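PDB 3IEH: putative metallopeptidase from Shewanella baltica OS155, which probably acts as a zinc-dependent hydrolase of the peptidase M14 family, perhaps a metallocarboxypeptidase. Local coordinates for residues D172-Y181 and F204-D213; M36-K44 and V54-A62. All coordinates share one frame; numbering follows the deposited sequence.

How the interactions relate
Both contacts reach the same mixed sheet of the M14 peptidase fold, but they sit at opposite sides of the chain's centre, with their own centres about 33 Å apart and their nearest atoms about 19 Å apart. Interaction 2 comes first along the chain: it joins the end of helix 25-39 and strand 42-49, an outermost strand of the sheet, to strand 52-58. Interaction 1 follows later, where the segment leading into strand 179-183, beside the strand that carries E246, the predicted proton donor/acceptor, meets 204-213, which carries a strand of the small second sheet. Interaction 2 is thus structural packing at the sheet margin, whereas interaction 1 borders the zinc-containing catalytic region.

Interaction 1 (D172-Y181 and F204-D213); sequences DVLSREAYVY and FPIAVDGEID
A178 meets 204-213 with both polar atoms of its backbone: its N donates to O of P205 at 2.8 Å, and its O accepts from N of A207, also at 2.8 Å. The pair forms a single beta bridge between A178 and I206, just ahead of strand 179-183; A207 is the centre of an inverse gamma turn. Packing here is close and apolar. CB of A178 touches CB of F204 at 4.1 Å and also meets CD1 of I206, while CB of A207 rests 3.8 Å from CB of Y179.

The Y179 ring swings back toward D172 because CG stands between the backbone N and the carbonyl carbon (chi1 58°). Its OH gives a 2.5 Å hydrogen bond to OD2 of D172, which lies in the ring plane at the edge; the hydroxyl comes from above the carboxylate plane. OD1 of D172 accepts from N of L174 in an Asx turn. I212 approaches from the opposite direction, CG1 lying 3.8 Å from CE2 of Y179, and its CG2 continues to the hydroxyl of Y181. A phenylalanine in place of Y179 would probably leave OD2 without this hydroxyl and the carboxylate held within the segment mainly through OD1.

The solvent side is looser. The R176 guanidinium crosses exposed P205 at about a right angle, NH1 3.8 Å from CG, and partly exposed E177, extended beyond CG, runs alongside the I206-A207 backbone, OE1 3.5 Å from CA of A207.

Beside E246, the predicted proton donor/acceptor, the short hydrogen bond ties the Y179 ring's rotation to the D172 carboxylate.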
loop_
_atom_site.group_PDB
_atom_site.type_symbol
_atom_site.label_atom_id
_atom_site.label_comp_id
_atom_site.label_asym_id
_atom_site.label_seq_id
_atom_site.Cartn_x
_atom_site.Cartn_y
_atom_site.Cartn_z
ATOM N N ASP A 172 2.698 11.298 -0.358
ATOM C CA ASP A 172 2.892 12.358 -1.346
ATOM C C ASP A 172 3.933 13.337 -0.780
ATOM O O ASP A 172 3.636 14.101 0.141
ATOM C CB ASP A 172 1.529 13.024 -1.636
ATOM C CG ASP A 172 1.586 14.127 -2.711
ATOM O OD1 ASP A 172 2.672 14.580 -3.149
ATOM O OD2 ASP A 172 0.498 14.571 -3.100
ATOM N N VAL A 173 5.144 13.301 -1.349
ATOM C CA VAL A 173 6.266 14.176 -0.931
ATOM C C VAL A 173 6.062 15.654 -1.319
ATOM O O VAL A 173 6.736 16.525 -0.805
ATOM C CB VAL A 173 7.649 13.663 -1.469
ATOM C CG1 VAL A 173 7.747 13.735 -3.015
ATOM C CG2 VAL A 173 8.765 14.447 -0.867
ATOM N N LEU A 174 5.117 15.937 -2.205
ATOM C CA LEU A 174 4.810 17.298 -2.561
ATOM C C LEU A 174 3.669 17.875 -1.738
ATOM O O LEU A 174 3.263 19.011 -1.977
ATOM C CB LEU A 174 4.457 17.381 -4.037
ATOM C CG LEU A 174 5.628 17.064 -4.979
ATOM C CD1 LEU A 174 5.168 17.170 -6.430
ATOM C CD2 LEU A 174 6.838 17.973 -4.718
ATOM N N SER A 175 3.166 17.132 -0.751
ATOM C CA SER A 175 1.984 17.577 -0.013
ATOM C C SER A 175 2.139 17.658 1.500
ATOM O O SER A 175 2.804 16.828 2.123
ATOM C CB SER A 175 0.802 16.651 -0.335
ATOM O OG SER A 175 -0.406 17.127 0.286
ATOM N N ARG A 176 1.503 18.675 2.083
ATOM C CA ARG A 176 1.357 18.760 3.533
ATOM C C ARG A 176 -0.057 18.312 3.991
ATOM O O ARG A 176 -0.333 18.248 5.180
ATOM C CB ARG A 176 1.715 20.153 4.029
ATOM C CG ARG A 176 0.814 21.251 3.553
ATOM C CD ARG A 176 1.215 22.582 4.206
ATOM N NE ARG A 176 1.007 22.545 5.650
ATOM C CZ ARG A 176 -0.181 22.627 6.252
ATOM N NH1 ARG A 176 -1.307 22.768 5.552
ATOM N NH2 ARG A 176 -0.241 22.565 7.581
ATOM N N GLU A 177 -0.909 17.936 3.031
ATOM C CA GLU A 177 -2.317 17.608 3.274
ATOM C C GLU A 177 -2.614 16.164 2.882
ATOM O O GLU A 177 -2.151 15.711 1.840
ATOM C CB GLU A 177 -3.203 18.525 2.418
ATOM C CG GLU A 177 -3.153 19.977 2.817
ATOM C CD GLU A 177 -3.983 20.873 1.911
ATOM O OE1 GLU A 177 -4.174 20.519 0.744
ATOM O OE2 GLU A 177 -4.439 21.942 2.365
ATOM N N ALA A 178 -3.385 15.449 3.688
ATOM C CA ALA A 178 -3.690 14.030 3.388
ATOM C C ALA A 178 -4.816 13.899 2.346
ATOM O O ALA A 178 -5.615 14.817 2.161
ATOM C CB ALA A 178 -4.081 13.288 4.665
ATOM N N TYR A 179 -4.870 12.757 1.667
ATOM C CA TYR A 179 -5.994 12.454 0.800
ATOM C C TYR A 179 -6.003 10.969 0.507
ATOM O O TYR A 179 -5.097 10.225 0.914
ATOM C CB TYR A 179 -6.007 13.322 -0.483
ATOM C CG TYR A 179 -4.769 13.209 -1.318
ATOM C CD1 TYR A 179 -3.602 13.929 -0.981
ATOM C CD2 TYR A 179 -4.751 12.396 -2.461
ATOM C CE1 TYR A 179 -2.444 13.831 -1.753
ATOM C CE2 TYR A 179 -3.588 12.280 -3.254
ATOM C CZ TYR A 179 -2.432 12.980 -2.881
ATOM O OH TYR A 179 -1.292 12.873 -3.656
ATOM N N VAL A 180 -7.073 10.520 -0.139
ATOM C CA VAL A 180 -7.268 9.107 -0.402
ATOM C C VAL A 180 -8.019 8.894 -1.713
ATOM O O VAL A 180 -8.974 9.589 -1.978
ATOM C CB VAL A 180 -8.050 8.421 0.757
ATOM C CG1 VAL A 180 -9.269 9.225 1.123
ATOM C CG2 VAL A 180 -8.460 7.014 0.345
ATOM N N TYR A 181 -7.537 7.957 -2.528
ATOM C CA TYR A 181 -8.199 7.515 -3.746
ATOM C C TYR A 181 -9.012 6.329 -3.301
ATOM O O TYR A 181 -8.449 5.438 -2.704
ATOM C CB TYR A 181 -7.191 6.990 -4.801
ATOM C CG TYR A 181 -6.204 8.001 -5.371
ATOM C CD1 TYR A 181 -4.989 8.263 -4.739
ATOM C CD2 TYR A 181 -6.468 8.656 -6.556
ATOM C CE1 TYR A 181 -4.084 9.181 -5.263
ATOM C CE2 TYR A 181 -5.582 9.577 -7.082
ATOM C CZ TYR A 181 -4.396 9.834 -6.448
ATOM O OH TYR A 181 -3.529 10.756 -7.004
ATOM N N PHE A 204 -3.769 14.735 10.012
ATOM C CA PHE A 204 -3.289 15.795 9.131
ATOM C C PHE A 204 -4.407 16.675 8.624
ATOM O O PHE A 204 -5.582 16.299 8.674
ATOM C CB PHE A 204 -2.562 15.182 7.914
ATOM C CG PHE A 204 -1.488 14.218 8.270
ATOM C CD1 PHE A 204 -0.333 14.655 8.892
ATOM C CD2 PHE A 204 -1.627 12.872 7.981
ATOM C CE1 PHE A 204 0.662 13.775 9.235
ATOM C CE2 PHE A 204 -0.643 11.979 8.330
ATOM C CZ PHE A 204 0.506 12.427 8.958
ATOM N N PRO A 205 -4.047 17.865 8.139
ATOM C CA PRO A 205 -5.080 18.606 7.393
ATOM C C PRO A 205 -5.391 17.827 6.086
ATOM O O PRO A 205 -4.543 17.075 5.600
ATOM C CB PRO A 205 -4.440 19.968 7.097
ATOM C CG PRO A 205 -2.931 19.808 7.341
ATOM C CD PRO A 205 -2.737 18.545 8.189
ATOM N N ILE A 206 -6.589 18.022 5.550
ATOM C CA ILE A 206 -7.095 17.313 4.388
ATOM C C ILE A 206 -6.933 18.103 3.074
ATOM O O ILE A 206 -6.978 19.313 3.070
ATOM C CB ILE A 206 -8.594 17.008 4.645
ATOM C CG1 ILE A 206 -8.717 15.858 5.658
ATOM C CG2 ILE A 206 -9.338 16.719 3.365
ATOM C CD1 ILE A 206 -7.917 14.576 5.342
ATOM N N ALA A 207 -6.751 17.414 1.951
ATOM C CA ALA A 207 -6.674 18.092 0.641
ATOM C C ALA A 207 -8.094 18.536 0.275
ATOM O O ALA A 207 -8.843 17.804 -0.382
ATOM C CB ALA A 207 -6.109 17.167 -0.407
ATOM N N VAL A 208 -8.476 19.718 0.749
ATOM C CA VAL A 208 -9.842 20.208 0.571
ATOM C C VAL A 208 -10.212 20.285 -0.905
ATOM O O VAL A 208 -11.338 19.976 -1.279
ATOM C CB VAL A 208 -10.069 21.562 1.309
ATOM C CG1 VAL A 208 -11.269 22.324 0.728
ATOM C CG2 VAL A 208 -10.244 21.298 2.815
ATOM N N ASP A 209 -9.246 20.668 -1.733
ATOM C CA ASP A 209 -9.459 20.797 -3.158
ATOM C C ASP A 209 -8.140 20.752 -3.886
ATOM O O ASP A 209 -7.094 20.651 -3.272
ATOM C CB ASP A 209 -10.177 22.107 -3.466
ATOM C CG ASP A 209 -9.416 23.318 -2.959
ATOM O OD1 ASP A 209 -8.160 23.408 -3.134
ATOM O OD2 ASP A 209 -10.094 24.187 -2.393
ATOM N N GLY A 210 -8.221 20.864 -5.205
ATOM C CA GLY A 210 -7.071 20.841 -6.099
ATOM C C GLY A 210 -7.300 19.736 -7.106
ATOM O O GLY A 210 -8.440 19.253 -7.307
ATOM N N GLU A 211 -6.222 19.352 -7.770
ATOM C CA GLU A 211 -6.245 18.164 -8.597
ATOM C C GLU A 211 -4.902 17.467 -8.457
ATOM O O GLU A 211 -3.868 18.119 -8.379
ATOM C CB GLU A 211 -6.592 18.479 -10.068
ATOM C CG GLU A 211 -5.659 19.453 -10.791
ATOM C CD GLU A 211 -5.832 19.431 -12.320
ATOM O OE1 GLU A 211 -6.948 19.112 -12.798
ATOM O OE2 GLU A 211 -4.851 19.739 -13.039
ATOM N N ILE A 212 -4.929 16.148 -8.332
ATOM C CA ILE A 212 -3.703 15.343 -8.383
ATOM C C ILE A 212 -3.800 14.734 -9.798
ATOM O O ILE A 212 -4.757 14.010 -10.095
ATOM C CB ILE A 212 -3.620 14.303 -7.238
ATOM C CG1 ILE A 212 -3.928 14.960 -5.888
ATOM C CG2 ILE A 212 -2.243 13.661 -7.180
ATOM C CD1 ILE A 212 -2.968 16.045 -5.477
ATOM N N ASP A 213 -2.846 15.090 -10.673
ATOM C CA ASP A 213 -2.900 14.753 -12.114
ATOM C C ASP A 213 -4.082 15.545 -12.735
ATOM O O ASP A 213 -4.331 16.696 -12.339
ATOM C CB ASP A 213 -2.994 13.222 -12.345
ATOM C CG ASP A 213 -1.916 12.431 -11.568
ATOM O OD1 ASP A 213 -0.836 13.004 -11.278
ATOM O OD2 ASP A 213 -2.149 11.232 -11.257
#

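Interaction 2 (M36-K44 and V54-A62); sequences MTRLGMVEK and VSLYQSPAA
In E43 the side chain leaves opposite the main-chain nitrogen (chi1 174°), and Y57 keeps CG beside its own N (chi1 -71°), which lays the two side chains alongside each other, pointing the same way, with CG of E43 over one face of the tyrosine ring. The carboxylate goes on to S55, whose OG donates to OE2 of E43 at 2.6 Å from above the carboxylate plane. From the opposite side of the ring plane selenomethionine M36 comes in obliquely, a Met-aromatic contact with SE 4.0 Å from the centroid of the Y57 ring and 33° off the normal.

M36 belongs to the last turn of helix 25-39, which ends in a Schellman motif with G40 as C-prime and N of M41 bonded to O of M36. The chain then enters the beta hairpin of strands 42-49 and 52-58 at the margin of the M14 sheet. V42 with Q58 and K44 with L56 are antiparallel hydrogen-bonded pairs; N of V42 reaches O of Q58 at 2.7 Å, and E43 with Y57 is the non-hydrogen-bonded pair between them.

On the face bearing V42, K44, L56 and Q58, the lysine chain crosses the glutamine side chain obliquely, and NE2 of Q58 bonds to OG of S104. Beyond the strand, CG2 of V42 packs at 4.0 Å on CB of P60, and O of G40 lies 3.2 Å from CG of the same proline.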
loop_
_atom_site.group_PDB
_atom_site.type_symbol
_atom_site.label_atom_id
_atom_site.label_comp_id
_atom_site.label_asym_id
_atom_site.label_seq_id
_atom_site.Cartn_x
_atom_site.Cartn_y
_atom_site.Cartn_z
HETATM N N MSE A 36 6.377 -11.322 11.288
HETATM C CA MSE A 36 5.785 -12.350 10.431
HETATM C C MSE A 36 5.873 -13.723 11.072
HETATM O O MSE A 36 4.935 -14.509 10.955
HETATM C CB MSE A 36 6.518 -12.420 9.082
HETATM C CG MSE A 36 6.443 -11.188 8.198
HETATM SE SE MSE A 36 4.649 -10.730 7.637
HETATM C CE MSE A 36 3.966 -10.185 9.334
ATOM N N THR A 37 7.018 -14.010 11.711
ATOM C CA THR A 37 7.266 -15.296 12.371
ATOM C C THR A 37 6.411 -15.414 13.632
ATOM O O THR A 37 5.870 -16.478 13.903
ATOM C CB THR A 37 8.765 -15.506 12.729
ATOM O OG1 THR A 37 9.550 -15.484 11.537
ATOM C CG2 THR A 37 8.994 -16.865 13.398
ATOM N N ARG A 38 6.276 -14.316 14.381
ATOM C CA ARG A 38 5.436 -14.292 15.565
ATOM C C ARG A 38 3.967 -14.466 15.168
ATOM O O ARG A 38 3.217 -15.068 15.893
ATOM C CB ARG A 38 5.624 -12.973 16.331
ATOM C CG ARG A 38 4.577 -12.720 17.436
ATOM C CD ARG A 38 4.816 -11.417 18.213
ATOM N NE ARG A 38 4.362 -10.220 17.474
ATOM C CZ ARG A 38 3.085 -9.852 17.322
ATOM N NH1 ARG A 38 2.086 -10.577 17.820
ATOM N NH2 ARG A 38 2.790 -8.746 16.660
ATOM N N LEU A 39 3.553 -13.923 14.025
ATOM C CA LEU A 39 2.160 -14.036 13.613
ATOM C C LEU A 39 1.828 -15.356 12.901
ATOM O O LEU A 39 0.668 -15.679 12.721
ATOM C CB LEU A 39 1.754 -12.837 12.743
ATOM C CG LEU A 39 1.683 -11.516 13.504
ATOM C CD1 LEU A 39 1.761 -10.360 12.479
ATOM C CD2 LEU A 39 0.408 -11.431 14.419
ATOM N N GLY A 40 2.826 -16.121 12.487
ATOM C CA GLY A 40 2.541 -17.384 11.794
ATOM C C GLY A 40 2.184 -17.178 10.335
ATOM O O GLY A 40 1.592 -18.042 9.709
HETATM N N MSE A 41 2.578 -16.041 9.769
HETATM C CA MSE A 41 2.286 -15.758 8.367
HETATM C C MSE A 41 3.196 -16.502 7.413
HETATM O O MSE A 41 4.359 -16.738 7.710
HETATM C CB MSE A 41 2.331 -14.265 8.117
HETATM C CG MSE A 41 1.244 -13.584 8.909
HETATM SE SE MSE A 41 0.865 -11.854 8.271
HETATM C CE MSE A 41 0.005 -12.289 6.591
ATOM N N VAL A 42 2.638 -16.903 6.281
ATOM C CA VAL A 42 3.350 -17.715 5.301
ATOM C C VAL A 42 3.878 -16.782 4.230
ATOM O O VAL A 42 3.190 -15.860 3.793
ATOM C CB VAL A 42 2.415 -18.820 4.699
ATOM C CG1 VAL A 42 3.167 -19.696 3.746
ATOM C CG2 VAL A 42 1.814 -19.679 5.820
ATOM N N GLU A 43 5.129 -16.996 3.851
ATOM C CA GLU A 43 5.762 -16.229 2.799
ATOM C C GLU A 43 5.547 -16.898 1.459
ATOM O O GLU A 43 5.717 -18.112 1.316
ATOM C CB GLU A 43 7.260 -16.101 3.033
ATOM C CG GLU A 43 7.965 -15.428 1.854
ATOM C CD GLU A 43 9.331 -14.857 2.182
ATOM O OE1 GLU A 43 9.736 -14.866 3.365
ATOM O OE2 GLU A 43 9.997 -14.385 1.238
ATOM N N LYS A 44 5.146 -16.103 0.476
ATOM C CA LYS A 44 5.094 -16.573 -0.902
ATOM C C LYS A 44 5.938 -15.615 -1.731
ATOM O O LYS A 44 5.509 -14.515 -2.060
ATOM C CB LYS A 44 3.650 -16.710 -1.383
ATOM C CG LYS A 44 3.027 -18.072 -0.985
ATOM C CD LYS A 44 1.549 -17.991 -0.678
ATOM C CE LYS A 44 0.863 -19.350 -0.713
ATOM N NZ LYS A 44 0.626 -19.813 -2.127
ATOM N N VAL A 54 10.767 -10.006 -3.436
ATOM C CA VAL A 54 9.492 -9.332 -3.356
ATOM C C VAL A 54 8.497 -10.440 -3.032
ATOM O O VAL A 54 8.171 -11.282 -3.880
ATOM C CB VAL A 54 9.062 -8.685 -4.667
ATOM C CG1 VAL A 54 7.658 -8.068 -4.473
ATOM C CG2 VAL A 54 10.106 -7.661 -5.160
ATOM N N SER A 55 8.017 -10.429 -1.804
ATOM C CA SER A 55 7.182 -11.496 -1.282
ATOM C C SER A 55 5.824 -11.029 -0.797
ATOM O O SER A 55 5.667 -9.887 -0.323
ATOM C CB SER A 55 7.909 -12.177 -0.128
ATOM O OG SER A 55 9.054 -12.868 -0.608
ATOM N N LEU A 56 4.855 -11.930 -0.978
ATOM C CA LEU A 56 3.500 -11.789 -0.506
ATOM C C LEU A 56 3.454 -12.581 0.773
ATOM O O LEU A 56 3.852 -13.729 0.773
ATOM C CB LEU A 56 2.499 -12.386 -1.495
ATOM C CG LEU A 56 1.015 -12.315 -1.095
ATOM C CD1 LEU A 56 0.468 -10.872 -1.317
ATOM C CD2 LEU A 56 0.161 -13.315 -1.862
ATOM N N TYR A 57 2.984 -11.981 1.863
ATOM C CA TYR A 57 2.827 -12.715 3.118
ATOM C C TYR A 57 1.347 -12.979 3.368
ATOM O O TYR A 57 0.511 -12.111 3.156
ATOM C CB TYR A 57 3.449 -11.958 4.288
ATOM C CG TYR A 57 4.940 -11.939 4.265
ATOM C CD1 TYR A 57 5.627 -11.022 3.451
ATOM C CD2 TYR A 57 5.679 -12.825 5.032
ATOM C CE1 TYR A 57 7.003 -10.979 3.425
ATOM C CE2 TYR A 57 7.075 -12.797 5.001
ATOM C CZ TYR A 57 7.716 -11.872 4.192
ATOM O OH TYR A 57 9.081 -11.829 4.151
ATOM N N GLN A 58 1.022 -14.177 3.829
ATOM C CA GLN A 58 -0.379 -14.551 3.998
ATOM C C GLN A 58 -0.654 -15.228 5.335
ATOM O O GLN A 58 0.142 -15.989 5.833
ATOM C CB GLN A 58 -0.847 -15.462 2.845
ATOM C CG GLN A 58 -0.826 -14.810 1.490
ATOM C CD GLN A 58 -1.556 -15.602 0.408
ATOM O OE1 GLN A 58 -1.086 -16.644 -0.042
ATOM N NE2 GLN A 58 -2.686 -15.069 -0.050
ATOM N N SER A 59 -1.804 -14.940 5.905
ATOM C CA SER A 59 -2.220 -15.612 7.112
ATOM C C SER A 59 -2.511 -17.081 6.751
ATOM O O SER A 59 -3.062 -17.369 5.699
ATOM C CB SER A 59 -3.442 -14.902 7.705
ATOM O OG SER A 59 -4.449 -14.789 6.728
ATOM N N PRO A 60 -2.122 -18.009 7.617
ATOM C CA PRO A 60 -2.296 -19.427 7.299
ATOM C C PRO A 60 -3.731 -19.971 7.525
ATOM O O PRO A 60 -4.426 -19.540 8.451
ATOM C CB PRO A 60 -1.319 -20.100 8.262
ATOM C CG PRO A 60 -1.401 -19.222 9.500
ATOM C CD PRO A 60 -1.626 -17.804 8.992
ATOM N N ALA A 61 -4.154 -20.909 6.677
ATOM C CA ALA A 61 -5.438 -21.594 6.819
ATOM C C ALA A 61 -6.599 -20.601 6.693
ATOM O O ALA A 61 -7.391 -20.397 7.614
ATOM C CB ALA A 61 -5.497 -22.403 8.136
ATOM N N ALA A 62 -6.664 -19.993 5.517
ATOM C CA ALA A 62 -7.699 -19.056 5.165
ATOM C C ALA A 62 -9.041 -19.754 5.210
ATOM O O ALA A 62 -9.149 -20.897 4.788
ATOM C CB ALA A 62 -7.455 -18.519 3.778
#